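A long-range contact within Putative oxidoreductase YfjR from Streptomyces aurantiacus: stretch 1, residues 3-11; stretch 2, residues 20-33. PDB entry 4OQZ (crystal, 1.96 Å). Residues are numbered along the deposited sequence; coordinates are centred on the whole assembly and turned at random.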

# COMPACT_ATOMS: atom_id res chain seq x y z
N GLN A 3 18.96 17.78 30.26
CA GLN A 3 19.47 17.17 31.49
C GLN A 3 20.70 16.31 31.15
O GLN A 3 21.66 16.85 30.61
CB GLN A 3 18.34 16.37 32.18
CG GLN A 3 18.45 16.30 33.71
CD GLN A 3 17.12 16.02 34.38
OE1 GLN A 3 16.68 16.76 35.27
NE2 GLN A 3 16.46 14.94 34.00
N SER A 4 20.69 14.99 31.43
CA SER A 4 21.78 14.06 31.09
C SER A 4 21.14 12.73 30.66
O SER A 4 20.06 12.41 31.14
CB SER A 4 22.71 13.86 32.29
OG SER A 4 21.96 13.56 33.45
N VAL A 5 21.79 11.99 29.72
CA VAL A 5 21.24 10.72 29.17
C VAL A 5 22.34 9.73 28.65
O VAL A 5 23.43 10.16 28.27
CB VAL A 5 20.22 11.07 28.05
CG1 VAL A 5 20.91 11.70 26.83
CG2 VAL A 5 19.33 9.88 27.66
N THR A 6 22.01 8.43 28.58
CA THR A 6 22.92 7.44 28.00
C THR A 6 22.32 6.85 26.70
O THR A 6 21.13 6.53 26.67
CB THR A 6 23.23 6.33 28.99
OG1 THR A 6 24.01 6.88 30.05
CG2 THR A 6 23.99 5.18 28.35
N VAL A 7 23.18 6.67 25.65
CA VAL A 7 22.82 6.01 24.39
C VAL A 7 23.77 4.81 24.18
O VAL A 7 24.98 4.99 24.12
CB VAL A 7 22.78 6.95 23.14
CG1 VAL A 7 22.32 6.19 21.90
CG2 VAL A 7 21.87 8.16 23.38
N ILE A 8 23.21 3.58 24.12
CA ILE A 8 23.96 2.34 23.86
C ILE A 8 23.51 1.83 22.47
O ILE A 8 22.32 1.70 22.22
CB ILE A 8 23.79 1.29 24.99
CG1 ILE A 8 24.33 1.86 26.33
CG2 ILE A 8 24.49 -0.04 24.63
CD1 ILE A 8 24.03 1.10 27.60
N GLY A 9 24.48 1.59 21.58
CA GLY A 9 24.26 1.11 20.22
C GLY A 9 24.37 2.27 19.27
O GLY A 9 23.46 3.09 19.19
N LEU A 10 25.51 2.39 18.59
CA LEU A 10 25.74 3.53 17.71
C LEU A 10 25.77 3.27 16.21
O LEU A 10 26.70 3.68 15.51
CB LEU A 10 26.89 4.43 18.17
CG LEU A 10 26.88 4.88 19.63
CD1 LEU A 10 28.21 5.49 19.99
CD2 LEU A 10 25.74 5.85 19.93
N GLY A 11 24.71 2.62 15.74
CA GLY A 11 24.44 2.41 14.33
C GLY A 11 23.85 3.72 13.83
O GLY A 11 23.80 4.68 14.61
N ALA A 20 20.94 14.39 18.44
CA ALA A 20 19.72 15.12 18.82
C ALA A 20 19.81 15.48 20.32
O ALA A 20 19.54 16.63 20.68
CB ALA A 20 18.50 14.25 18.57
N TYR A 21 20.28 14.53 21.18
CA TYR A 21 20.49 14.83 22.60
C TYR A 21 21.56 15.91 22.82
O TYR A 21 21.33 16.84 23.58
CB TYR A 21 20.75 13.56 23.43
CG TYR A 21 19.49 12.79 23.74
CD1 TYR A 21 18.54 13.28 24.63
CD2 TYR A 21 19.26 11.54 23.17
CE1 TYR A 21 17.37 12.57 24.91
CE2 TYR A 21 18.10 10.82 23.44
CZ TYR A 21 17.15 11.34 24.31
OH TYR A 21 16.00 10.62 24.58
N LEU A 22 22.70 15.83 22.10
CA LEU A 22 23.75 16.83 22.19
C LEU A 22 23.25 18.21 21.70
O LEU A 22 23.55 19.23 22.34
CB LEU A 22 25.01 16.42 21.40
CG LEU A 22 25.82 15.22 21.91
CD1 LEU A 22 26.80 14.76 20.85
CD2 LEU A 22 26.53 15.54 23.21
N ASP A 23 22.45 18.23 20.62
CA ASP A 23 21.86 19.46 20.05
C ASP A 23 20.94 20.18 21.04
O ASP A 23 20.77 21.40 20.94
CB ASP A 23 21.02 19.13 18.79
CG ASP A 23 21.79 18.86 17.51
OD1 ASP A 23 22.96 19.30 17.41
OD2 ASP A 23 21.19 18.26 16.57
N ARG A 24 20.30 19.41 21.96
CA ARG A 24 19.39 19.92 22.97
C ARG A 24 20.05 20.23 24.33
O ARG A 24 19.36 20.60 25.27
CB ARG A 24 18.17 19.02 23.11
CG ARG A 24 17.02 19.53 22.27
CD ARG A 24 16.35 18.44 21.47
NE ARG A 24 15.62 18.98 20.33
CZ ARG A 24 15.17 18.26 19.31
NH1 ARG A 24 15.37 16.95 19.27
NH2 ARG A 24 14.52 18.85 18.31
N GLY A 25 21.38 20.15 24.38
CA GLY A 25 22.17 20.46 25.57
C GLY A 25 22.32 19.33 26.56
O GLY A 25 22.73 19.57 27.70
N TYR A 26 21.99 18.10 26.15
CA TYR A 26 22.11 16.96 27.07
C TYR A 26 23.55 16.53 27.25
O TYR A 26 24.31 16.43 26.28
CB TYR A 26 21.30 15.75 26.59
CG TYR A 26 19.81 15.83 26.81
CD1 TYR A 26 19.00 16.60 25.98
CD2 TYR A 26 19.19 15.03 27.76
CE1 TYR A 26 17.61 16.63 26.14
CE2 TYR A 26 17.80 15.04 27.93
CZ TYR A 26 17.02 15.86 27.13
OH TYR A 26 15.66 15.89 27.31
N GLU A 27 23.92 16.24 28.50
CA GLU A 27 25.19 15.66 28.86
C GLU A 27 25.07 14.22 28.35
O GLU A 27 24.20 13.48 28.83
CB GLU A 27 25.35 15.70 30.39
CG GLU A 27 25.35 17.10 31.00
CD GLU A 27 25.19 17.12 32.50
OE1 GLU A 27 26.22 17.03 33.20
OE2 GLU A 27 24.04 17.22 32.98
N VAL A 28 25.82 13.85 27.31
CA VAL A 28 25.67 12.50 26.71
C VAL A 28 26.81 11.50 27.00
O VAL A 28 27.97 11.79 26.71
CB VAL A 28 25.28 12.56 25.21
CG1 VAL A 28 25.08 11.16 24.63
CG2 VAL A 28 24.00 13.37 25.02
N THR A 29 26.45 10.30 27.52
CA THR A 29 27.35 9.17 27.79
C THR A 29 27.00 8.08 26.78
O THR A 29 25.82 7.83 26.54
CB THR A 29 27.26 8.69 29.25
OG1 THR A 29 27.47 9.81 30.11
CG2 THR A 29 28.31 7.62 29.59
N LEU A 30 28.01 7.47 26.14
CA LEU A 30 27.79 6.46 25.09
C LEU A 30 28.46 5.12 25.38
O LEU A 30 29.31 5.02 26.26
CB LEU A 30 28.35 6.96 23.73
CG LEU A 30 28.02 8.35 23.20
CD1 LEU A 30 29.01 8.73 22.13
CD2 LEU A 30 26.62 8.41 22.64
N TRP A 31 28.11 4.12 24.55
CA TRP A 31 28.71 2.80 24.41
C TRP A 31 28.36 2.14 23.06
O TRP A 31 27.22 2.25 22.59
CB TRP A 31 28.45 1.85 25.59
CG TRP A 31 29.42 0.70 25.56
CD1 TRP A 31 30.73 0.72 25.95
CD2 TRP A 31 29.21 -0.56 24.92
NE1 TRP A 31 31.33 -0.48 25.65
CE2 TRP A 31 30.42 -1.29 25.01
CE3 TRP A 31 28.11 -1.16 24.26
CZ2 TRP A 31 30.55 -2.59 24.52
CZ3 TRP A 31 28.25 -2.45 23.77
CH2 TRP A 31 29.45 -3.16 23.92
N ASN A 32 29.35 1.48 22.44
CA ASN A 32 29.20 0.69 21.21
C ASN A 32 30.27 -0.40 21.19
O ASN A 32 31.38 -0.18 21.71
CB ASN A 32 29.27 1.57 19.95
CG ASN A 32 28.73 0.90 18.70
OD1 ASN A 32 27.55 0.55 18.61
ND2 ASN A 32 29.56 0.75 17.68
N ARG A 33 29.96 -1.56 20.58
CA ARG A 33 30.90 -2.68 20.44
C ARG A 33 32.10 -2.25 19.58
O ARG A 33 33.22 -2.69 19.84
CB ARG A 33 30.21 -3.91 19.81
CG ARG A 33 30.94 -5.21 20.14
CD ARG A 33 31.25 -6.04 18.90
NE ARG A 33 30.05 -6.61 18.29
CZ ARG A 33 30.05 -7.51 17.32
NH1 ARG A 33 31.20 -7.98 16.84
NH2 ARG A 33 28.91 -7.97 16.82
O HOH W 1 25.64 11.65 30.09

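What holds the two strands in register? Strands 4-8 and 27-31 run parallel, and backbone hydrogen bonds alternate between them: Val5 N donates to Glu27 O (3.0 Å), Thr29 N to Val5 O (3.1 Å) and Val7 N to Thr29 O (3.0 Å). Paired side chains therefore share a face, with Val5, Val28, Val7 and Leu30 on one and Ser4, Glu27, Thr6, Thr29, Ile8 and Trp31 on the other.

How does Val5 fill its pocket? Its chi1 of 68° (p) places CG1 over one face of the Tyr21 ring, 3.8 Å from the ring centroid, in a CH-pi contact. Val5 CG1 also lies 3.9 Å from Tyr26 CD2 and 4.0 Å from Val28 CG2, so one rotamer serves helix, loop and strand.

How do the larger side chains meet? Trp31, with chi1 t, presents its ring edge to Ile8, whose CG2 lies 3.8 Å from Trp31 CE3. Leu10 and Leu30 are both m,t, and their CD2 atoms meet at 3.8 Å.

What closes the contact beyond the strands? Asn32 CB points sideways, yet its t rotamer carries OD1 to Leu10 N, which donates a 2.7 Å, nearly straight hydrogen bond. The Asn32 carbonyl thus takes the amide next along the chain from Gly9, whose N donates to Trp31 O (3.0 Å).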